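Local coordinates for nitrate transport protein (Xanthomonas axonopodis pv. citri, PDB 3KSX), which probably binds alkanesulfonates in the periplasm for delivery to an uptake transporter, and here holds the sulfonate buffer MOPS, at residues 91-103 / 299-311. Residues are numbered along the deposited sequence; the frame is centred on the assembly and turned at random.
Sequences LFAQAAGADLLYV and LLPKRVLVAPAVW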
loop_
_atom_site.group_PDB
_atom_site.type_symbol
_atom_site.label_atom_id
_atom_site.label_comp_id
_atom_site.label_asym_id
_atom_site.label_seq_id
_atom_site.Cartn_x
_atom_site.Cartn_y
_atom_site.Cartn_z
ATOM N N LEU A 91 -4.252 2.726 10.415
ATOM C CA LEU A 91 -3.908 3.344 11.686
ATOM C C LEU A 91 -4.465 4.770 11.680
ATOM O O LEU A 91 -5.074 5.257 12.642
ATOM C CB LEU A 91 -2.378 3.326 11.856
ATOM C CG LEU A 91 -1.781 1.938 12.129
ATOM C CD1 LEU A 91 -0.217 1.994 12.169
ATOM C CD2 LEU A 91 -2.397 1.327 13.364
ATOM N N PHE A 92 -4.264 5.453 10.563
ATOM C CA PHE A 92 -4.819 6.815 10.502
ATOM C C PHE A 92 -6.317 6.772 10.514
ATOM O O PHE A 92 -6.898 7.601 11.115
ATOM C CB PHE A 92 -4.313 7.581 9.252
ATOM C CG PHE A 92 -3.007 8.285 9.468
ATOM C CD1 PHE A 92 -1.841 7.558 9.738
ATOM C CD2 PHE A 92 -2.904 9.678 9.372
ATOM C CE1 PHE A 92 -0.615 8.221 9.971
ATOM C CE2 PHE A 92 -1.633 10.340 9.583
ATOM C CZ PHE A 92 -0.520 9.606 9.889
ATOM N N ALA A 93 -6.959 5.843 9.798
ATOM C CA ALA A 93 -8.433 5.699 9.852
ATOM C C ALA A 93 -9.007 5.377 11.239
ATOM O O ALA A 93 -9.946 6.053 11.660
ATOM C CB ALA A 93 -8.893 4.659 8.826
ATOM N N GLN A 94 -8.426 4.387 11.959
ATOM C CA GLN A 94 -8.744 4.101 13.383
ATOM C C GLN A 94 -8.575 5.325 14.261
ATOM O O GLN A 94 -9.477 5.649 15.081
ATOM C CB GLN A 94 -7.815 3.007 13.879
ATOM C CG GLN A 94 -8.180 1.600 13.381
ATOM C CD GLN A 94 -7.348 0.514 14.052
ATOM O OE1 GLN A 94 -6.243 0.259 13.651
ATOM N NE2 GLN A 94 -7.909 -0.123 15.121
ATOM N N ALA A 95 -7.456 6.031 14.146
ATOM C CA ALA A 95 -7.259 7.264 14.911
ATOM C C ALA A 95 -8.356 8.310 14.729
ATOM O O ALA A 95 -8.647 9.105 15.653
ATOM C CB ALA A 95 -5.916 7.860 14.604
ATOM N N ALA A 96 -8.933 8.353 13.533
ATOM C CA ALA A 96 -9.984 9.313 13.233
ATOM C C ALA A 96 -11.345 8.767 13.651
ATOM O O ALA A 96 -12.328 9.433 13.405
ATOM C CB ALA A 96 -9.966 9.696 11.752
ATOM N N GLY A 97 -11.394 7.554 14.251
ATOM C CA GLY A 97 -12.636 6.875 14.692
ATOM C C GLY A 97 -13.343 5.859 13.778
ATOM O O GLY A 97 -14.500 5.479 14.032
ATOM N N ALA A 98 -12.680 5.411 12.709
ATOM C CA ALA A 98 -13.259 4.441 11.751
ATOM C C ALA A 98 -13.411 3.085 12.442
ATOM O O ALA A 98 -12.535 2.709 13.188
ATOM C CB ALA A 98 -12.347 4.282 10.504
ATOM N N ASP A 99 -14.456 2.328 12.109
ATOM C CA ASP A 99 -14.762 1.052 12.745
ATOM C C ASP A 99 -14.494 -0.098 11.794
ATOM O O ASP A 99 -15.398 -0.891 11.437
ATOM C CB ASP A 99 -16.246 1.012 13.142
ATOM C CG ASP A 99 -16.555 -0.088 14.165
ATOM O OD1 ASP A 99 -15.614 -0.587 14.806
ATOM O OD2 ASP A 99 -17.754 -0.461 14.318
ATOM N N LEU A 100 -13.262 -0.172 11.354
ATOM C CA LEU A 100 -12.875 -1.151 10.365
ATOM C C LEU A 100 -12.403 -2.427 11.016
ATOM O O LEU A 100 -12.078 -2.431 12.206
ATOM C CB LEU A 100 -11.750 -0.508 9.521
ATOM C CG LEU A 100 -10.528 0.028 10.276
ATOM C CD1 LEU A 100 -9.549 -1.152 10.459
ATOM C CD2 LEU A 100 -9.841 1.004 9.297
ATOM N N LEU A 101 -12.304 -3.509 10.223
ATOM C CA LEU A 101 -11.643 -4.688 10.655
ATOM C C LEU A 101 -10.430 -4.954 9.741
ATOM O O LEU A 101 -10.503 -4.641 8.565
ATOM C CB LEU A 101 -12.636 -5.878 10.535
ATOM C CG LEU A 101 -13.749 -5.944 11.561
ATOM C CD1 LEU A 101 -14.667 -7.138 11.139
ATOM C CD2 LEU A 101 -13.226 -6.116 13.010
ATOM N N TYR A 102 -9.369 -5.560 10.287
ATOM C CA TYR A 102 -8.260 -6.125 9.488
ATOM C C TYR A 102 -8.684 -7.545 9.229
ATOM O O TYR A 102 -8.862 -8.268 10.187
ATOM C CB TYR A 102 -6.997 -6.155 10.352
ATOM C CG TYR A 102 -6.425 -4.806 10.708
ATOM C CD1 TYR A 102 -6.975 -4.041 11.759
ATOM C CD2 TYR A 102 -5.320 -4.318 10.036
ATOM C CE1 TYR A 102 -6.385 -2.766 12.155
ATOM C CE2 TYR A 102 -4.729 -3.096 10.393
ATOM C CZ TYR A 102 -5.279 -2.306 11.409
ATOM O OH TYR A 102 -4.665 -1.086 11.775
ATOM N N VAL A 103 -8.769 -7.994 7.967
ATOM C CA VAL A 103 -9.329 -9.309 7.689
ATOM C C VAL A 103 -8.263 -10.152 6.917
ATOM O O VAL A 103 -8.421 -11.356 6.653
ATOM C CB VAL A 103 -10.692 -9.190 6.882
ATOM C CG1 VAL A 103 -11.727 -8.348 7.710
ATOM C CG2 VAL A 103 -10.415 -8.513 5.439
ATOM N N LEU A 299 2.489 11.954 15.505
ATOM C CA LEU A 299 1.967 11.909 14.143
ATOM C C LEU A 299 0.513 11.424 14.078
ATOM O O LEU A 299 -0.123 11.491 13.019
ATOM C CB LEU A 299 2.867 11.026 13.285
ATOM C CG LEU A 299 4.349 11.368 13.293
ATOM C CD1 LEU A 299 5.139 10.389 12.513
ATOM C CD2 LEU A 299 4.579 12.759 12.728
ATOM N N LEU A 300 0.004 10.915 15.209
ATOM C CA LEU A 300 -1.380 10.511 15.360
ATOM C C LEU A 300 -1.845 11.172 16.660
ATOM O O LEU A 300 -1.047 11.298 17.613
ATOM C CB LEU A 300 -1.480 8.976 15.507
ATOM C CG LEU A 300 -1.329 8.125 14.226
ATOM C CD1 LEU A 300 -1.513 6.719 14.599
ATOM C CD2 LEU A 300 -2.422 8.491 13.270
ATOM N N PRO A 301 -3.107 11.587 16.698
ATOM C CA PRO A 301 -3.645 12.221 17.880
ATOM C C PRO A 301 -3.916 11.241 19.031
ATOM O O PRO A 301 -3.507 11.545 20.155
ATOM C CB PRO A 301 -4.904 12.924 17.365
ATOM C CG PRO A 301 -5.294 12.237 16.165
ATOM C CD PRO A 301 -4.063 11.589 15.580
ATOM N N LYS A 302 -4.551 10.091 18.747
ATOM C CA LYS A 302 -4.889 9.044 19.745
ATOM C C LYS A 302 -3.802 7.989 19.739
ATOM O O LYS A 302 -3.200 7.741 18.675
ATOM C CB LYS A 302 -6.179 8.301 19.327
ATOM C CG LYS A 302 -7.480 9.094 19.105
ATOM C CD LYS A 302 -7.622 10.299 20.048
ATOM C CE LYS A 302 -7.639 11.641 19.247
ATOM N NZ LYS A 302 -7.061 12.838 19.956
ATOM N N ARG A 303 -3.549 7.303 20.865
ATOM C CA ARG A 303 -2.934 5.951 20.727
ATOM C C ARG A 303 -4.061 5.076 20.078
ATOM O O ARG A 303 -5.285 5.280 20.379
ATOM C CB ARG A 303 -2.369 5.361 22.050
ATOM C CG ARG A 303 -1.335 4.177 21.788
ATOM C CD ARG A 303 -1.627 2.928 22.591
ATOM N NE ARG A 303 -0.703 2.732 23.726
ATOM C CZ ARG A 303 -0.079 1.573 24.006
ATOM N NH1 ARG A 303 -0.289 0.495 23.229
ATOM N NH2 ARG A 303 0.742 1.486 25.080
ATOM N N VAL A 304 -3.689 4.206 19.132
ATOM C CA VAL A 304 -4.648 3.371 18.418
ATOM C C VAL A 304 -4.459 1.983 18.980
ATOM O O VAL A 304 -3.330 1.564 19.148
ATOM C CB VAL A 304 -4.378 3.341 16.894
ATOM C CG1 VAL A 304 -5.107 2.137 16.235
ATOM C CG2 VAL A 304 -4.807 4.683 16.268
ATOM N N LEU A 305 -5.547 1.282 19.233
ATOM C CA LEU A 305 -5.509 -0.150 19.654
ATOM C C LEU A 305 -5.868 -1.034 18.498
ATOM O O LEU A 305 -7.019 -1.054 17.995
ATOM C CB LEU A 305 -6.426 -0.395 20.853
ATOM C CG LEU A 305 -5.856 0.406 22.025
ATOM C CD1 LEU A 305 -6.997 0.636 23.055
ATOM C CD2 LEU A 305 -4.648 -0.310 22.602
ATOM N N VAL A 306 -4.875 -1.780 18.063
ATOM C CA VAL A 306 -5.073 -2.608 16.859
ATOM C C VAL A 306 -5.875 -3.905 17.114
ATOM O O VAL A 306 -6.750 -4.286 16.288
ATOM C CB VAL A 306 -3.663 -2.978 16.260
ATOM C CG1 VAL A 306 -3.860 -4.049 15.170
ATOM C CG2 VAL A 306 -2.914 -1.702 15.751
ATOM N N ALA A 307 -5.532 -4.631 18.198
ATOM C CA ALA A 307 -6.068 -5.962 18.423
ATOM C C ALA A 307 -7.611 -6.008 18.378
ATOM O O ALA A 307 -8.198 -6.947 17.839
ATOM C CB ALA A 307 -5.504 -6.572 19.781
ATOM N N PRO A 308 -8.312 -4.987 18.952
ATOM C CA PRO A 308 -9.783 -5.251 18.847
ATOM C C PRO A 308 -10.402 -5.109 17.452
ATOM O O PRO A 308 -11.587 -5.413 17.286
ATOM C CB PRO A 308 -10.410 -4.204 19.738
ATOM C CG PRO A 308 -9.263 -3.593 20.576
ATOM C CD PRO A 308 -7.971 -3.901 19.908
ATOM N N ALA A 309 -9.626 -4.581 16.498
ATOM C CA ALA A 309 -10.019 -4.460 15.104
ATOM C C ALA A 309 -9.603 -5.681 14.285
ATOM O O ALA A 309 -9.824 -5.686 13.093
ATOM C CB ALA A 309 -9.468 -3.161 14.508
ATOM N N VAL A 310 -8.954 -6.695 14.882
ATOM C CA VAL A 310 -8.487 -7.865 14.089
ATOM C C VAL A 310 -9.618 -8.896 13.954
ATOM O O VAL A 310 -10.286 -9.248 14.970
ATOM C CB VAL A 310 -7.252 -8.535 14.717
ATOM C CG1 VAL A 310 -6.922 -9.829 13.929
ATOM C CG2 VAL A 310 -6.096 -7.567 14.739
ATOM N N TRP A 311 -9.881 -9.350 12.741
ATOM C CA TRP A 311 -10.858 -10.387 12.520
ATOM C C TRP A 311 -10.238 -11.628 11.803
ATOM O O TRP A 311 -9.342 -11.533 10.974
ATOM C CB TRP A 311 -11.985 -9.802 11.739
ATOM C CG TRP A 311 -13.033 -10.734 11.147
ATOM C CD1 TRP A 311 -14.293 -10.927 11.607
ATOM C CD2 TRP A 311 -12.907 -11.523 9.942
ATOM N NE1 TRP A 311 -14.987 -11.772 10.740
ATOM C CE2 TRP A 311 -14.152 -12.148 9.719
ATOM C CE3 TRP A 311 -11.875 -11.726 9.016
ATOM C CZ2 TRP A 311 -14.382 -13.010 8.625
ATOM C CZ3 TRP A 311 -12.109 -12.592 7.909
ATOM C CH2 TRP A 311 -13.357 -13.197 7.733
HETATM O O HOH W 1 -8.260 -13.417 8.294
#
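Leu300 lays its CD2 methyl over one face of the Phe92 ring, a CH-pi contact 3.7 Å from the ring centroid and 11° off the normal. The same methyl touches Ala95 CB, which also meets Val304 CG2. With chi1 at 163°, Val304 CG1 is turned away from its own backbone N and put against the Gln94 amide, 3.4 Å from Gln94 OE1. The amide is gripped mainly at its oxygen, where Tyr102 OH donates to Gln94 OE1 (2.8 Å), tilted 32° from the carbonyl plane; Gln94 NE2 adds a weak, bent bond to Leu305 O. Ala309 CB packs beside the amide nitrogen and against Tyr102 CD1. Beyond it a single parallel bridge pairs Tyr102 with Val310: Tyr102 N donates to Ala309 O (2.8 Å) and Trp311 N to Tyr102 O (3.0 Å), both nearly straight. The Trp311 indole leans obliquely on Val103, its CE3 3.5 Å from Val103 CB, and Trp311 CB meets Leu101 CD1. Gln287 NE2 bonds to Tyr102 OH, and the Gln288 side chain to Val304 O and Val306 N. The C-terminal tail thus runs from helix 281-296 past helix 88-95 to strand 100-106, the edge strand, beside strand 212-217, of one lobe of the two-lobed periplasmic binding protein fold.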